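Local coordinates for endonuclease 2 (Arabidopsis thaliana, PDB 4CWM) that cleaves RNA and single-stranded DNA, and less readily double-stranded DNA, endonucleolytically to 5'-phosphorylated products with the help of divalent metal ions, at the glycan on Asn91. Residues are numbered along the deposited sequence; one frame, centred on the assembly and turned at random.

The glycan on Asn91. Residues 52-53, 57, 82-83, 87-88, 91-92, 95, 108-109. With NAG (2-acetamido-2-deoxy-beta-D-glucopyranose), chain B; NAG (2-acetamido-2-deoxy-beta-D-glucopyranose), chain C; BMA (beta-D-mannopyranose), chain F; MAN (alpha-D-mannopyranose), chain D; MAN (alpha-D-mannopyranose), chain E.
Asn91, on helix 85-96, carries an N-linked glycan, modelled as the common core of two NAG, BMA and two MAN. The first two sugars lie against the protein and probably stabilise this part of its surface, while the mannoses largely stand away. The side-chain nitrogen ND2 is bonded to C1 of NAG (chain B) at 1.5 Å. CG stands anti to the backbone N (chi1 -172°) and so carries ND2 to the sugar.

Arg83 holds the first sugar by its 3-hydroxyl. NH1 and NH2 both donate end-on to O3 of NAG (chain B), at 2.9 and 3.1 Å, with O3 close to the guanidinium plane. O3 in turn donates to the ring oxygen O5 of NAG (chain C), which helps fix the rotation between the two sugars. An alanine in place of Arg83 would remove both donors to O3 and would probably leave the first two sugars less firmly held against the protein.

On the other side of the sugar, Gln95 reaches out with an extended chain, and its NE2 donates to the ring oxygen O5 of NAG (chain B) at 3.0 Å. Tyr92 meets the 6-hydroxyl O6 at the edge of its ring, through OH at 2.8 Å. The acetamido methyl C8 packs against Ala88, Leu57 and CE2 of Tyr92.

Trp53 carries the second sugar. C5 of NAG (chain C) sits over the five-membered ring, 3.5 Å from its centroid, and C1 lies over the six-membered ring. CG of Trp53 takes the crowded position between the backbone N and the carbonyl carbon (chi1 46°), which sets the indole face against this sugar. Farther along, His52 NE2 donates to O4 of MAN (chain D), with a bent geometry of 117° at the hydrogen.

Bonds within the protein set the donors. Gln95 NE2 also donates to Asn91 OD1, tying the amide to the glycosylated side chain. Arg83 is positioned by the Trp53 backbone: NH2 donates to the carbonyl O of Trp53 at 2.7 Å, from above the carbonyl plane.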
# COMPACT_ATOMS: atom_id res chain seq x y z
N HIS A 52 8.54 10.50 15.07
CA HIS A 52 8.02 11.55 14.24
C HIS A 52 8.71 11.55 12.88
O HIS A 52 8.12 11.97 11.88
CB HIS A 52 8.24 12.92 14.88
CG HIS A 52 9.53 13.53 14.50
ND1 HIS A 52 10.72 13.15 15.07
CD2 HIS A 52 9.84 14.45 13.55
CE1 HIS A 52 11.71 13.82 14.51
NE2 HIS A 52 11.20 14.60 13.57
N TRP A 53 9.95 11.10 12.85
CA TRP A 53 10.73 11.01 11.61
C TRP A 53 10.13 10.05 10.56
O TRP A 53 10.50 10.10 9.35
CB TRP A 53 12.19 10.60 11.92
CG TRP A 53 12.34 9.43 12.90
CD1 TRP A 53 12.66 9.50 14.22
CD2 TRP A 53 12.21 8.04 12.60
NE1 TRP A 53 12.73 8.24 14.77
CE2 TRP A 53 12.42 7.33 13.80
CE3 TRP A 53 11.92 7.32 11.43
CZ2 TRP A 53 12.37 5.93 13.86
CZ3 TRP A 53 11.87 5.92 11.50
CH2 TRP A 53 12.10 5.24 12.70
N LEU A 57 7.13 9.07 5.49
CA LEU A 57 7.54 7.84 4.84
C LEU A 57 6.35 7.06 4.37
O LEU A 57 6.52 6.03 3.73
CB LEU A 57 8.36 6.96 5.81
CG LEU A 57 9.61 7.61 6.42
CD1 LEU A 57 10.34 6.70 7.39
CD2 LEU A 57 10.56 8.08 5.33
N GLY A 82 15.07 11.14 -0.29
CA GLY A 82 14.72 9.78 0.08
C GLY A 82 13.73 9.66 1.24
O GLY A 82 13.33 8.54 1.60
N ARG A 83 13.34 10.77 1.84
CA ARG A 83 12.34 10.71 2.90
C ARG A 83 10.88 10.66 2.33
O ARG A 83 10.12 11.64 2.37
CB ARG A 83 12.62 11.81 3.95
CG ARG A 83 14.03 11.61 4.57
CD ARG A 83 14.17 12.06 6.01
NE ARG A 83 13.40 11.27 6.95
CZ ARG A 83 13.77 10.12 7.48
NH1 ARG A 83 14.91 9.55 7.12
NH2 ARG A 83 12.96 9.49 8.32
N GLY A 87 11.73 5.86 -0.91
CA GLY A 87 12.97 5.84 -0.13
C GLY A 87 12.90 4.94 1.11
O GLY A 87 13.90 4.30 1.49
N ALA A 88 11.74 4.90 1.78
CA ALA A 88 11.59 4.02 2.95
C ALA A 88 11.64 2.52 2.60
O ALA A 88 12.19 1.70 3.37
CB ALA A 88 10.31 4.32 3.73
N ASN A 91 15.30 1.71 2.02
CA ASN A 91 15.93 1.62 3.34
C ASN A 91 15.64 0.33 4.10
O ASN A 91 16.55 -0.39 4.50
CB ASN A 91 15.44 2.78 4.19
CG ASN A 91 16.15 2.89 5.49
OD1 ASN A 91 17.20 2.31 5.70
ND2 ASN A 91 15.54 3.63 6.38
N TYR A 92 14.38 0.06 4.33
CA TYR A 92 14.03 -1.10 5.14
C TYR A 92 14.26 -2.49 4.46
O TYR A 92 14.55 -3.48 5.14
CB TYR A 92 12.64 -0.93 5.70
CG TYR A 92 12.56 0.26 6.64
CD1 TYR A 92 13.21 0.24 7.86
CD2 TYR A 92 11.86 1.42 6.28
CE1 TYR A 92 13.17 1.34 8.70
CE2 TYR A 92 11.80 2.52 7.12
CZ TYR A 92 12.46 2.46 8.33
OH TYR A 92 12.41 3.54 9.18
N GLN A 95 18.05 -3.05 4.97
CA GLN A 95 18.27 -3.56 6.32
C GLN A 95 17.96 -5.06 6.41
O GLN A 95 18.74 -5.81 6.99
CB GLN A 95 17.41 -2.80 7.35
CG GLN A 95 17.83 -1.36 7.55
CD GLN A 95 16.88 -0.56 8.40
OE1 GLN A 95 16.26 -1.08 9.32
NE2 GLN A 95 16.74 0.73 8.09
N GLN A 108 22.94 -2.23 13.86
CA GLN A 108 22.33 -1.13 14.62
C GLN A 108 20.79 -1.19 14.55
O GLN A 108 20.12 -0.50 15.33
CB GLN A 108 22.82 0.25 14.11
CG GLN A 108 23.04 1.31 15.20
CD GLN A 108 22.04 2.46 15.18
OE1 GLN A 108 22.11 3.35 14.31
NE2 GLN A 108 21.13 2.48 16.15
N TYR A 109 20.25 -2.01 13.64
CA TYR A 109 18.83 -1.93 13.26
C TYR A 109 17.94 -3.05 13.81
O TYR A 109 18.32 -4.21 13.87
CB TYR A 109 18.70 -1.87 11.73
CG TYR A 109 19.23 -0.60 11.10
CD1 TYR A 109 18.73 0.66 11.47
CD2 TYR A 109 20.22 -0.64 10.12
CE1 TYR A 109 19.21 1.83 10.89
CE2 TYR A 109 20.70 0.53 9.52
CZ TYR A 109 20.20 1.76 9.91
OH TYR A 109 20.68 2.91 9.34
C1 NAG B . 15.91 4.11 7.70
C2 NAG B . 15.16 5.45 7.83
C3 NAG B . 15.76 6.20 9.03
C4 NAG B . 15.58 5.33 10.28
C5 NAG B . 16.00 3.88 10.02
C6 NAG B . 15.54 2.88 11.10
C7 NAG B . 14.30 6.23 5.60
C8 NAG B . 13.12 5.32 5.62
N2 NAG B . 15.18 6.25 6.61
O3 NAG B . 15.08 7.44 9.16
O4 NAG B . 16.47 5.73 11.30
O5 NAG B . 15.54 3.38 8.80
O6 NAG B . 14.15 2.96 11.29
O7 NAG B . 14.44 6.98 4.63
C1 NAG C . 16.03 6.79 12.14
C2 NAG C . 16.89 6.74 13.41
C3 NAG C . 16.31 7.80 14.36
C4 NAG C . 16.44 9.14 13.68
C5 NAG C . 15.71 9.12 12.34
C6 NAG C . 15.78 10.49 11.69
C7 NAG C . 17.94 4.51 13.91
C8 NAG C . 17.85 3.25 14.72
N2 NAG C . 16.96 5.44 14.08
O3 NAG C . 16.93 7.85 15.62
O4 NAG C . 15.86 10.13 14.50
O5 NAG C . 16.17 8.06 11.51
O6 NAG C . 15.39 10.50 10.33
O7 NAG C . 18.86 4.60 13.11
C1 BMA F . 16.77 11.16 14.97
C2 BMA F . 15.96 12.40 15.30
C3 BMA F . 16.80 13.54 15.90
C4 BMA F . 17.63 13.03 17.05
C5 BMA F . 18.37 11.77 16.61
C6 BMA F . 19.21 11.19 17.73
O2 BMA F . 14.96 12.02 16.20
O3 BMA F . 15.97 14.57 16.39
O4 BMA F . 18.53 14.06 17.38
O5 BMA F . 17.44 10.79 16.15
O6 BMA F . 19.04 9.78 17.71
C1 MAN D . 16.37 15.89 16.01
C2 MAN D . 15.45 16.91 16.70
C3 MAN D . 14.05 17.02 16.03
C4 MAN D . 14.14 17.03 14.51
C5 MAN D . 15.08 15.93 14.04
C6 MAN D . 15.28 15.90 12.53
O2 MAN D . 16.12 18.15 16.71
O3 MAN D . 13.32 18.17 16.44
O4 MAN D . 12.85 16.88 13.96
O5 MAN D . 16.36 16.11 14.62
O6 MAN D . 15.45 14.55 12.17
C1 MAN E . 19.73 9.16 18.79
C2 MAN E . 20.99 8.56 18.22
C3 MAN E . 21.16 7.10 18.64
C4 MAN E . 19.92 6.24 18.39
C5 MAN E . 18.64 7.05 18.66
C6 MAN E . 17.60 6.23 19.43
O2 MAN E . 22.06 9.39 18.66
O3 MAN E . 21.43 7.05 20.02
O4 MAN E . 19.90 5.75 17.07
O5 MAN E . 18.94 8.20 19.44
O6 MAN E . 17.28 6.92 20.62